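Local coordinates for protein PatF (Prochloron didemni, PDB 4BG2) that probably acts as a prenyl transferase-like protein in the making of patellamide-type cyanobactins, at residues L243-S248 with I281-T286; K255-N260 with S291-F296. All blocks are in the same frame, centred on the assembly; numbering follows the deposited sequence.

In the fold
Both contacts belong to one antiparallel barrel of ten strands, their centres about 11 Å apart. Contact 1 is buried and joins two neighbouring strands, 242-247 and 276-284, through a regular backbone ladder with apolar side chains on both faces. Contact 2 is only partly buried and lies farther out, about 20 Å from the chain's centre against about 12 Å; it fastens the link after helix 253-256 to the approach of strand 295-303 by a single bridge, then adds Arg-292 and Glu-294 toward the surface, beside the buried amide of Asn-260. The two meet where Phe-245 CD2 lies 3.7 Å from Phe-257 CZ, and Ile-281 of contact 1 also touches Phe-257, Phe-259 and Leu-293 of contact 2.

Contact 1: residues L243-S248 with I281-T286; sequences LFFYHS and IAVTET
Leu-243, Phe-244 and Phe-245 pair with Val-283, Ala-282 and Ile-281 as adjacent antiparallel strands, whose axes approach to 4.7 Å with N-to-C directions 153° apart. Leu-243/Val-283 and Phe-245/Ile-281 are hydrogen-bonded pairs; each exchanges two N-H...O=C bonds, exemplified by Leu-243 N to Val-283 O at 2.9 Å. Phe-244/Ala-282 between them is a non-hydrogen-bonded pair, and there Ala-282 CA comes 3.1 Å from Leu-243 O in a CA-H...O contact.

On the face of Phe-244 and Ala-282, the methyl CB of Ala-282 sits over the middle of the Phe-244 ring, 3.7 Å from its centroid and 12° off the normal, a CH-pi contact. Phe-233 meets this ring edge-to-face and Tyr-299 packs on it too. An alanine at Phe-244 would probably leave the Ala-282 methyl without its aromatic cover and open a gap beside Phe-233 and Tyr-299.

On the other face Val-283 CG1, set between the backbone N and the carbonyl carbon by a chi1 of 64°, lies at the edge of the Phe-245 ring, in its plane and 3.7 Å from CE2. Leu-243 touches Val-220 and Phe-245 touches Ile-223.

Backbone groups of the hydrogen-bonded pairs are thus met across the contact, while Phe-244 and Ala-282 turn theirs to the outer strands. Apolar packing covers both faces of this barrel wall: Phe-233 and Tyr-299 on the Phe-244 side, helix 218-223 over Leu-243 and Phe-245.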
loop_
_atom_site.group_PDB
_atom_site.type_symbol
_atom_site.label_atom_id
_atom_site.label_comp_id
_atom_site.label_asym_id
_atom_site.label_seq_id
_atom_site.Cartn_x
_atom_site.Cartn_y
_atom_site.Cartn_z
ATOM N N LEU A 243 3.328 10.802 2.633
ATOM C CA LEU A 243 4.080 10.328 3.782
ATOM C C LEU A 243 3.252 9.303 4.473
ATOM O O LEU A 243 2.054 9.465 4.558
ATOM C CB LEU A 243 4.407 11.474 4.765
ATOM C CG LEU A 243 4.999 12.751 4.173
ATOM C CD1 LEU A 243 5.326 13.775 5.270
ATOM C CD2 LEU A 243 6.254 12.455 3.354
ATOM N N PHE A 244 3.879 8.242 4.958
ATOM C CA PHE A 244 3.174 7.176 5.631
ATOM C C PHE A 244 3.756 7.102 7.036
ATOM O O PHE A 244 4.965 7.040 7.188
ATOM C CB PHE A 244 3.424 5.820 4.945
ATOM C CG PHE A 244 2.489 5.499 3.835
ATOM C CD1 PHE A 244 2.486 6.245 2.658
ATOM C CD2 PHE A 244 1.671 4.353 3.898
ATOM C CE1 PHE A 244 1.628 5.894 1.597
ATOM C CE2 PHE A 244 0.840 4.009 2.849
ATOM C CZ PHE A 244 0.820 4.778 1.691
ATOM N N PHE A 245 2.882 7.027 8.033
ATOM C CA PHE A 245 3.282 6.873 9.423
ATOM C C PHE A 245 2.666 5.582 9.964
ATOM O O PHE A 245 1.463 5.549 10.172
ATOM C CB PHE A 245 2.796 8.074 10.225
ATOM C CG PHE A 245 3.253 9.385 9.667
ATOM C CD1 PHE A 245 4.504 9.897 10.008
ATOM C CD2 PHE A 245 2.456 10.096 8.796
ATOM C CE1 PHE A 245 4.933 11.103 9.490
ATOM C CE2 PHE A 245 2.878 11.295 8.270
ATOM C CZ PHE A 245 4.120 11.802 8.612
ATOM N N TYR A 246 3.491 4.549 10.187
ATOM C CA TYR A 246 3.036 3.231 10.650
ATOM C C TYR A 246 3.095 3.107 12.176
ATOM O O TYR A 246 4.104 3.420 12.787
ATOM C CB TYR A 246 3.842 2.089 9.984
ATOM C CG TYR A 246 3.240 1.589 8.639
ATOM C CD1 TYR A 246 2.272 0.563 8.634
ATOM C CD2 TYR A 246 3.621 2.116 7.410
ATOM C CE1 TYR A 246 1.703 0.089 7.448
ATOM C CE2 TYR A 246 3.050 1.644 6.208
ATOM C CZ TYR A 246 2.083 0.636 6.240
ATOM O OH TYR A 246 1.480 0.134 5.078
ATOM N N HIS A 247 1.999 2.651 12.775
ATOM C CA HIS A 247 1.901 2.453 14.219
ATOM C C HIS A 247 1.342 1.081 14.554
ATOM O O HIS A 247 0.399 0.609 13.910
ATOM C CB HIS A 247 0.988 3.505 14.831
ATOM C CG HIS A 247 1.576 4.873 14.829
ATOM N ND1 HIS A 247 2.261 5.386 15.908
ATOM C CD2 HIS A 247 1.602 5.828 13.870
ATOM C CE1 HIS A 247 2.674 6.607 15.615
ATOM N NE2 HIS A 247 2.290 6.897 14.384
ATOM N N SER A 248 1.913 0.458 15.580
ATOM C CA SER A 248 1.465 -0.848 16.016
ATOM C C SER A 248 0.490 -0.739 17.190
ATOM O O SER A 248 -0.150 -1.708 17.530
ATOM C CB SER A 248 2.662 -1.730 16.384
ATOM O OG SER A 248 3.390 -1.148 17.437
ATOM N N ILE A 281 -1.251 6.115 8.709
ATOM C CA ILE A 281 -1.841 7.271 8.114
ATOM C C ILE A 281 -0.947 7.728 6.972
ATOM O O ILE A 281 0.249 7.899 7.148
ATOM C CB ILE A 281 -1.995 8.407 9.131
ATOM C CG1 ILE A 281 -2.833 7.933 10.307
ATOM C CG2 ILE A 281 -2.633 9.633 8.467
ATOM C CD1 ILE A 281 -4.246 7.500 9.944
ATOM N N ALA A 282 -1.562 7.952 5.815
ATOM C CA ALA A 282 -0.855 8.460 4.637
ATOM C C ALA A 282 -1.393 9.840 4.344
ATOM O O ALA A 282 -2.611 10.018 4.170
ATOM C CB ALA A 282 -1.050 7.529 3.446
ATOM N N VAL A 283 -0.484 10.806 4.296
ATOM C CA VAL A 283 -0.834 12.215 4.226
ATOM C C VAL A 283 0.328 13.010 3.631
ATOM O O VAL A 283 1.471 12.631 3.788
ATOM C CB VAL A 283 -1.274 12.703 5.642
ATOM C CG1 VAL A 283 -0.143 12.618 6.653
ATOM C CG2 VAL A 283 -1.836 14.117 5.599
ATOM N N THR A 284 0.049 14.087 2.916
ATOM C CA THR A 284 1.115 14.967 2.431
ATOM C C THR A 284 1.595 15.922 3.541
ATOM O O THR A 284 0.873 16.205 4.494
ATOM C CB THR A 284 0.669 15.830 1.250
ATOM O OG1 THR A 284 -0.375 16.682 1.683
ATOM C CG2 THR A 284 0.198 14.962 0.070
ATOM N N GLU A 285 2.821 16.398 3.402
ATOM C CA GLU A 285 3.363 17.453 4.271
ATOM C C GLU A 285 2.379 18.614 4.397
ATOM O O GLU A 285 2.074 19.057 5.502
ATOM C CB GLU A 285 4.674 17.985 3.688
ATOM C CG GLU A 285 5.489 18.842 4.661
ATOM C CD GLU A 285 6.787 19.330 4.056
ATOM O OE1 GLU A 285 6.920 19.344 2.808
ATOM O OE2 GLU A 285 7.686 19.703 4.822
ATOM N N THR A 286 1.905 19.084 3.238
ATOM C CA THR A 286 0.964 20.198 3.140
ATOM C C THR A 286 -0.302 19.951 3.955
ATOM O O THR A 286 -0.761 20.824 4.655
ATOM C CB THR A 286 0.552 20.420 1.664
ATOM O OG1 THR A 286 1.687 20.880 0.918
ATOM C CG2 THR A 286 -0.599 21.450 1.555
#

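Contact 2: residues K255-N260 with S291-F296; sequences KYFTFN and SRLENF
Phe-259 and Leu-293 form a single backbone bridge where the end-to-end directions of 257-260 and 291-296 lie 84° apart. Leu-293 N donates to Thr-258 O at 2.8 Å, and Asn-260 N donates to Leu-293 O, so Leu-293 is gripped through both of its backbone polar groups.

In the tight part, Leu-293 CD1 lies 3.9 Å from Phe-257 CD1, and the Phe-259 ring meets that of Phe-296 obliquely, planes at 41°, CD1 of the former 4.0 Å from CZ of the latter. Leu-293 also packs on Val-283 of strand 276-284. The buried Asn-260 belongs here, its OD1 at the edge of the Phe-296 ring; its ND2 donates to OE1 of the partly exposed Glu-294 at 3.1 Å, from above the carboxylate plane.

Arg-292, Thr-258 and Ser-291 form the exposed side. The Arg-292 chain bends at chi3 (-75°), which turns NE aside; NH1 donates to Phe-259 O at 2.7 Å, while Thr-258 CG2 covers one guanidinium face near its rim.

Asn-260 OD1 accepts Gly-263 N, making Asn-260 the N-cap of helix 261-272, next to strand 295-303, which adjoins strand 48-57 in a closed ten-stranded antiparallel barrel, consistent with the ABBA-type fold of prenyl transferases.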
loop_
_atom_site.group_PDB
_atom_site.type_symbol
_atom_site.label_atom_id
_atom_site.label_comp_id
_atom_site.label_asym_id
_atom_site.label_seq_id
_atom_site.Cartn_x
_atom_site.Cartn_y
_atom_site.Cartn_z
ATOM N N LYS A 255 -2.679 10.925 19.673
ATOM C CA LYS A 255 -1.546 11.702 20.182
ATOM C C LYS A 255 -0.884 12.504 19.074
ATOM O O LYS A 255 -0.323 13.546 19.345
ATOM C CB LYS A 255 -0.510 10.795 20.858
ATOM C CG LYS A 255 -1.081 10.045 22.051
ATOM C CD LYS A 255 -0.040 9.234 22.808
ATOM C CE LYS A 255 -0.732 8.327 23.818
ATOM N NZ LYS A 255 0.151 7.863 24.931
ATOM N N TYR A 256 -0.957 12.036 17.826
ATOM C CA TYR A 256 -0.181 12.654 16.755
ATOM C C TYR A 256 -0.987 13.249 15.612
ATOM O O TYR A 256 -0.461 14.067 14.852
ATOM C CB TYR A 256 0.821 11.644 16.191
ATOM C CG TYR A 256 1.573 10.906 17.265
ATOM C CD1 TYR A 256 2.504 11.566 18.071
ATOM C CD2 TYR A 256 1.326 9.562 17.517
ATOM C CE1 TYR A 256 3.176 10.897 19.079
ATOM C CE2 TYR A 256 1.991 8.890 18.527
ATOM C CZ TYR A 256 2.913 9.558 19.301
ATOM O OH TYR A 256 3.574 8.881 20.296
ATOM N N PHE A 257 -2.246 12.836 15.482
ATOM C CA PHE A 257 -3.100 13.298 14.411
ATOM C C PHE A 257 -4.450 13.734 14.965
ATOM O O PHE A 257 -4.962 13.125 15.907
ATOM C CB PHE A 257 -3.335 12.149 13.410
ATOM C CG PHE A 257 -2.070 11.553 12.856
ATOM C CD1 PHE A 257 -1.402 12.174 11.811
ATOM C CD2 PHE A 257 -1.541 10.380 13.376
ATOM C CE1 PHE A 257 -0.240 11.625 11.297
ATOM C CE2 PHE A 257 -0.371 9.835 12.866
ATOM C CZ PHE A 257 0.277 10.462 11.825
ATOM N N THR A 258 -5.035 14.757 14.341
ATOM C CA THR A 258 -6.422 15.161 14.568
ATOM C C THR A 258 -7.173 15.006 13.262
ATOM O O THR A 258 -6.727 15.494 12.221
ATOM C CB THR A 258 -6.494 16.635 15.028
ATOM O OG1 THR A 258 -5.653 16.805 16.169
ATOM C CG2 THR A 258 -7.916 17.049 15.378
ATOM N N PHE A 259 -8.307 14.317 13.303
ATOM C CA PHE A 259 -9.022 13.949 12.095
ATOM C C PHE A 259 -10.279 14.777 11.925
ATOM O O PHE A 259 -10.859 15.258 12.911
ATOM C CB PHE A 259 -9.445 12.477 12.145
ATOM C CG PHE A 259 -8.308 11.502 12.349
ATOM C CD1 PHE A 259 -7.429 11.213 11.321
ATOM C CD2 PHE A 259 -8.145 10.842 13.568
ATOM C CE1 PHE A 259 -6.397 10.300 11.504
ATOM C CE2 PHE A 259 -7.117 9.925 13.752
ATOM C CZ PHE A 259 -6.243 9.654 12.718
ATOM N N ASN A 260 -10.718 14.918 10.673
ATOM C CA ASN A 260 -12.077 15.341 10.406
ATOM C C ASN A 260 -13.027 14.232 10.882
ATOM O O ASN A 260 -12.583 13.229 11.425
ATOM C CB ASN A 260 -12.267 15.712 8.931
ATOM C CG ASN A 260 -12.163 14.514 7.994
ATOM O OD1 ASN A 260 -11.986 13.379 8.430
ATOM N ND2 ASN A 260 -12.336 14.767 6.702
ATOM N N SER A 291 -5.021 22.244 10.822
ATOM C CA SER A 291 -5.488 21.941 12.185
ATOM C C SER A 291 -6.154 20.553 12.268
ATOM O O SER A 291 -6.139 19.881 13.312
ATOM C CB SER A 291 -6.458 23.027 12.685
ATOM O OG SER A 291 -7.696 22.995 11.985
ATOM N N ARG A 292 -6.730 20.123 11.155
ATOM C CA ARG A 292 -7.461 18.882 11.105
ATOM C C ARG A 292 -7.192 18.212 9.763
ATOM O O ARG A 292 -7.129 18.896 8.729
ATOM C CB ARG A 292 -8.930 19.249 11.271
ATOM C CG ARG A 292 -9.872 18.120 11.616
ATOM C CD ARG A 292 -11.265 18.693 11.852
ATOM N NE ARG A 292 -11.320 19.359 13.156
ATOM C CZ ARG A 292 -11.434 18.737 14.333
ATOM N NH1 ARG A 292 -11.517 17.411 14.406
ATOM N NH2 ARG A 292 -11.456 19.450 15.457
ATOM N N LEU A 293 -7.011 16.889 9.779
ATOM C CA LEU A 293 -6.788 16.150 8.551
ATOM C C LEU A 293 -8.105 15.989 7.809
ATOM O O LEU A 293 -9.047 15.418 8.339
ATOM C CB LEU A 293 -6.180 14.772 8.832
ATOM C CG LEU A 293 -4.760 14.747 9.392
ATOM C CD1 LEU A 293 -4.241 13.316 9.369
ATOM C CD2 LEU A 293 -3.833 15.686 8.633
ATOM N N GLU A 294 -8.147 16.519 6.587
ATOM C CA GLU A 294 -9.310 16.424 5.709
ATOM C C GLU A 294 -9.038 15.498 4.513
ATOM O O GLU A 294 -9.964 14.875 3.978
ATOM C CB GLU A 294 -9.689 17.824 5.208
ATOM C CG GLU A 294 -10.255 18.746 6.295
ATOM C CD GLU A 294 -11.769 18.593 6.552
ATOM O OE1 GLU A 294 -12.477 17.742 5.928
ATOM O OE2 GLU A 294 -12.275 19.331 7.421
ATOM N N ASN A 295 -7.775 15.445 4.091
ATOM C CA ASN A 295 -7.361 14.711 2.927
ATOM C C ASN A 295 -6.224 13.771 3.299
ATOM O O ASN A 295 -5.105 14.215 3.564
ATOM C CB ASN A 295 -6.927 15.674 1.835
ATOM C CG ASN A 295 -8.047 16.598 1.407
ATOM O OD1 ASN A 295 -9.019 16.157 0.808
ATOM N ND2 ASN A 295 -7.922 17.888 1.724
ATOM N N PHE A 296 -6.529 12.481 3.337
ATOM C CA PHE A 296 -5.595 11.483 3.843
ATOM C C PHE A 296 -6.115 10.097 3.552
ATOM O O PHE A 296 -7.268 9.922 3.185
ATOM C CB PHE A 296 -5.373 11.623 5.370
ATOM C CG PHE A 296 -6.614 11.417 6.181
ATOM C CD1 PHE A 296 -7.526 12.456 6.347
ATOM C CD2 PHE A 296 -6.881 10.189 6.766
ATOM C CE1 PHE A 296 -8.683 12.264 7.078
ATOM C CE2 PHE A 296 -8.052 9.987 7.479
ATOM C CZ PHE A 296 -8.939 11.036 7.656
#